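Local atomic coordinates of SalCYP truncation (PDB entry 7ABB), a protein that belongs to the cytochrome P450 family, as a truncated bacterial member from Salinispora tropica whose largely helical fold holds a heme c. Residues 15-26 against 304-312. Sequence-based numbering, arbitrary orientation.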
# COMPACT_ATOMS: atom_id res chain seq x y z
N PHE A 15 17.15 4.25 6.80
CA PHE A 15 15.73 4.45 6.51
C PHE A 15 14.98 3.13 6.29
O PHE A 15 13.75 3.16 6.21
CB PHE A 15 15.53 5.36 5.30
CG PHE A 15 16.21 4.89 4.04
CD1 PHE A 15 15.77 3.77 3.38
CD2 PHE A 15 17.26 5.61 3.51
CE1 PHE A 15 16.38 3.33 2.23
CE2 PHE A 15 17.88 5.18 2.35
CZ PHE A 15 17.44 4.04 1.71
N PHE A 16 15.68 2.00 6.21
CA PHE A 16 15.00 0.70 6.20
C PHE A 16 14.44 0.30 7.55
O PHE A 16 13.97 -0.82 7.74
CB PHE A 16 15.96 -0.37 5.70
CG PHE A 16 16.23 -0.31 4.23
CD1 PHE A 16 15.22 -0.59 3.33
CD2 PHE A 16 17.49 0.02 3.75
CE1 PHE A 16 15.45 -0.53 1.96
CE2 PHE A 16 17.73 0.07 2.38
CZ PHE A 16 16.71 -0.20 1.49
N ALA A 17 14.48 1.17 8.55
CA ALA A 17 14.09 0.78 9.89
C ALA A 17 12.58 0.58 9.98
O ALA A 17 11.80 1.09 9.17
CB ALA A 17 14.56 1.82 10.90
N ALA A 18 12.16 -0.18 10.99
CA ALA A 18 10.75 -0.43 11.21
C ALA A 18 10.04 0.84 11.68
O ALA A 18 10.69 1.76 12.20
CB ALA A 18 10.56 -1.54 12.24
N PRO A 19 8.71 0.90 11.57
CA PRO A 19 7.98 2.06 12.11
C PRO A 19 8.34 2.41 13.54
O PRO A 19 8.53 3.59 13.87
CB PRO A 19 6.52 1.64 11.98
CG PRO A 19 6.51 0.74 10.77
CD PRO A 19 7.82 -0.00 10.81
N GLN A 20 8.44 1.41 14.40
CA GLN A 20 8.78 1.65 15.80
C GLN A 20 10.12 2.35 15.92
O GLN A 20 10.31 3.19 16.82
CB GLN A 20 8.80 0.33 16.55
CG GLN A 20 8.13 0.35 17.88
CD GLN A 20 8.11 -1.03 18.50
OE1 GLN A 20 7.10 -1.74 18.46
NE2 GLN A 20 9.25 -1.44 19.04
N ALA A 21 11.06 2.00 15.06
CA ALA A 21 12.37 2.63 15.12
C ALA A 21 12.30 4.07 14.64
O ALA A 21 12.89 4.96 15.26
CB ALA A 21 13.38 1.83 14.30
N TYR A 22 11.58 4.32 13.55
CA TYR A 22 11.33 5.70 13.16
C TYR A 22 10.80 6.51 14.33
O TYR A 22 11.26 7.62 14.60
CB TYR A 22 10.33 5.76 12.00
CG TYR A 22 10.95 5.71 10.63
CD1 TYR A 22 11.32 4.49 10.06
CD2 TYR A 22 11.15 6.85 9.90
CE1 TYR A 22 11.87 4.43 8.79
CE2 TYR A 22 11.70 6.81 8.63
CZ TYR A 22 12.05 5.59 8.09
OH TYR A 22 12.60 5.57 6.82
N ARG A 23 9.82 5.96 15.05
CA ARG A 23 9.18 6.72 16.12
C ARG A 23 10.12 6.93 17.30
O ARG A 23 10.15 8.02 17.87
CB ARG A 23 7.89 6.04 16.57
CG ARG A 23 6.78 6.20 15.53
CD ARG A 23 5.41 5.77 16.01
NE ARG A 23 5.28 4.31 16.14
CZ ARG A 23 4.83 3.49 15.18
NH1 ARG A 23 4.49 3.97 13.99
NH2 ARG A 23 4.75 2.19 15.43
N ARG A 24 10.94 5.92 17.63
CA ARG A 24 11.89 6.08 18.73
C ARG A 24 12.95 7.12 18.39
O ARG A 24 13.31 7.95 19.23
CB ARG A 24 12.57 4.75 19.04
CG ARG A 24 13.52 4.82 20.25
CD ARG A 24 14.41 3.58 20.35
NE ARG A 24 15.31 3.46 19.21
CZ ARG A 24 16.49 4.08 19.11
NH1 ARG A 24 16.93 4.86 20.10
NH2 ARG A 24 17.23 3.91 18.03
N VAL A 25 13.49 7.06 17.17
CA VAL A 25 14.53 8.00 16.79
C VAL A 25 13.96 9.41 16.78
O VAL A 25 14.60 10.37 17.23
CB VAL A 25 15.14 7.62 15.42
CG1 VAL A 25 16.07 8.73 14.92
CG2 VAL A 25 15.91 6.34 15.54
N ALA A 26 12.73 9.56 16.28
CA ALA A 26 12.08 10.86 16.25
C ALA A 26 11.84 11.38 17.67
O ALA A 26 12.11 12.56 17.96
CB ALA A 26 10.79 10.76 15.43
N LEU A 304 12.56 12.48 3.52
CA LEU A 304 11.62 11.37 3.65
C LEU A 304 10.36 11.80 4.40
O LEU A 304 10.42 12.61 5.34
CB LEU A 304 12.25 10.18 4.37
CG LEU A 304 13.52 9.60 3.76
CD1 LEU A 304 13.84 8.28 4.43
CD2 LEU A 304 13.38 9.44 2.25
N LEU A 305 9.24 11.20 4.02
CA LEU A 305 7.90 11.53 4.52
C LEU A 305 7.28 10.28 5.15
O LEU A 305 6.33 9.71 4.60
CB LEU A 305 7.03 12.07 3.38
CG LEU A 305 7.62 13.27 2.62
CD1 LEU A 305 6.62 13.74 1.55
CD2 LEU A 305 7.95 14.38 3.54
N PRO A 306 7.80 9.83 6.30
CA PRO A 306 7.33 8.54 6.84
C PRO A 306 5.90 8.62 7.36
O PRO A 306 5.60 9.40 8.28
CB PRO A 306 8.33 8.24 7.96
CG PRO A 306 8.86 9.60 8.35
CD PRO A 306 8.95 10.35 7.06
N LEU A 307 5.03 7.77 6.81
CA LEU A 307 3.66 7.73 7.28
C LEU A 307 3.57 7.20 8.72
O LEU A 307 2.61 7.51 9.42
CB LEU A 307 2.83 6.85 6.33
CG LEU A 307 2.88 7.27 4.85
CD1 LEU A 307 1.93 6.38 4.05
CD2 LEU A 307 2.54 8.75 4.69
N ALA A 308 4.56 6.41 9.15
CA ALA A 308 4.64 5.94 10.54
C ALA A 308 4.83 7.08 11.52
O ALA A 308 4.56 6.91 12.71
CB ALA A 308 5.79 4.94 10.70
N LEU A 309 5.35 8.22 11.06
CA LEU A 309 5.40 9.39 11.92
C LEU A 309 4.18 10.29 11.72
O LEU A 309 3.58 10.72 12.72
CB LEU A 309 6.71 10.17 11.68
CG LEU A 309 8.00 9.39 11.98
CD1 LEU A 309 9.22 10.29 11.84
CD2 LEU A 309 7.99 8.76 13.33
N ALA A 310 3.81 10.60 10.47
CA ALA A 310 2.64 11.45 10.23
C ALA A 310 1.42 10.92 10.97
O ALA A 310 0.70 11.68 11.64
CB ALA A 310 2.36 11.54 8.72
N ASN A 311 1.18 9.61 10.88
CA ASN A 311 -0.07 9.03 11.38
C ASN A 311 -0.01 8.74 12.87
O ASN A 311 -1.01 8.25 13.44
CB ASN A 311 -0.40 7.76 10.60
CG ASN A 311 -1.01 8.05 9.24
OD1 ASN A 311 -1.48 9.16 8.99
ND2 ASN A 311 -1.04 7.05 8.36
N TYR A 312 1.13 9.00 13.52
CA TYR A 312 1.28 8.88 14.96
C TYR A 312 1.60 10.21 15.64
O TYR A 312 1.98 10.22 16.81
CB TYR A 312 2.39 7.88 15.30
CG TYR A 312 1.98 6.42 15.21
CD1 TYR A 312 1.62 5.84 13.99
CD2 TYR A 312 2.01 5.63 16.33
CE1 TYR A 312 1.26 4.49 13.94
CE2 TYR A 312 1.66 4.29 16.28
CZ TYR A 312 1.29 3.75 15.06
OH TYR A 312 0.96 2.41 15.09
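Arg23 lays its guanidinium flat over one face of the Tyr312 ring, CZ standing 3.6 Å from the ring centroid and the planes only about 10° apart, a stacked cation-pi pair. A bend at chi3 (-72°) brings the flat group over the ring, and NH1, lying over the ring face, also donates in its own plane to Ala308 O, 3.2 Å away at an N-H...O angle of 161°. Stack and hydrogen bond together fix the rotation of the guanidinium. The phenol's polar end is held separately, by Val278 O.

Beside this polar pair the packing is apolar and close. The compact Pro19 and the small Ala308 allow a close approach of helices 19-29 and 307-310, CB to CB 3.6 Å. Leu309 fits its branched end among Tyr22, Arg23 and Ala26, CD2 lying 3.6 Å from Arg23 CG and CD1 3.9 Å from Ala26 CB. The CD2-CE2 side of the Tyr22 ring meets Pro306 CB at 3.7 Å, and Tyr22 OH donates to Phe15 O at 2.7 Å, tying helix to preceding loop.

The Phe15 end is thinner rather than more distant: CB rests 3.5 Å from Leu304 CD1, but the ring leads away and the residue is partly exposed. Helix 19-29 thus packs against the segment whose Leu307 touches the heme c. With its charge spread over a ring and one N-H spent on a carbonyl, Arg23 can probably border apolar packing with less dependence on water.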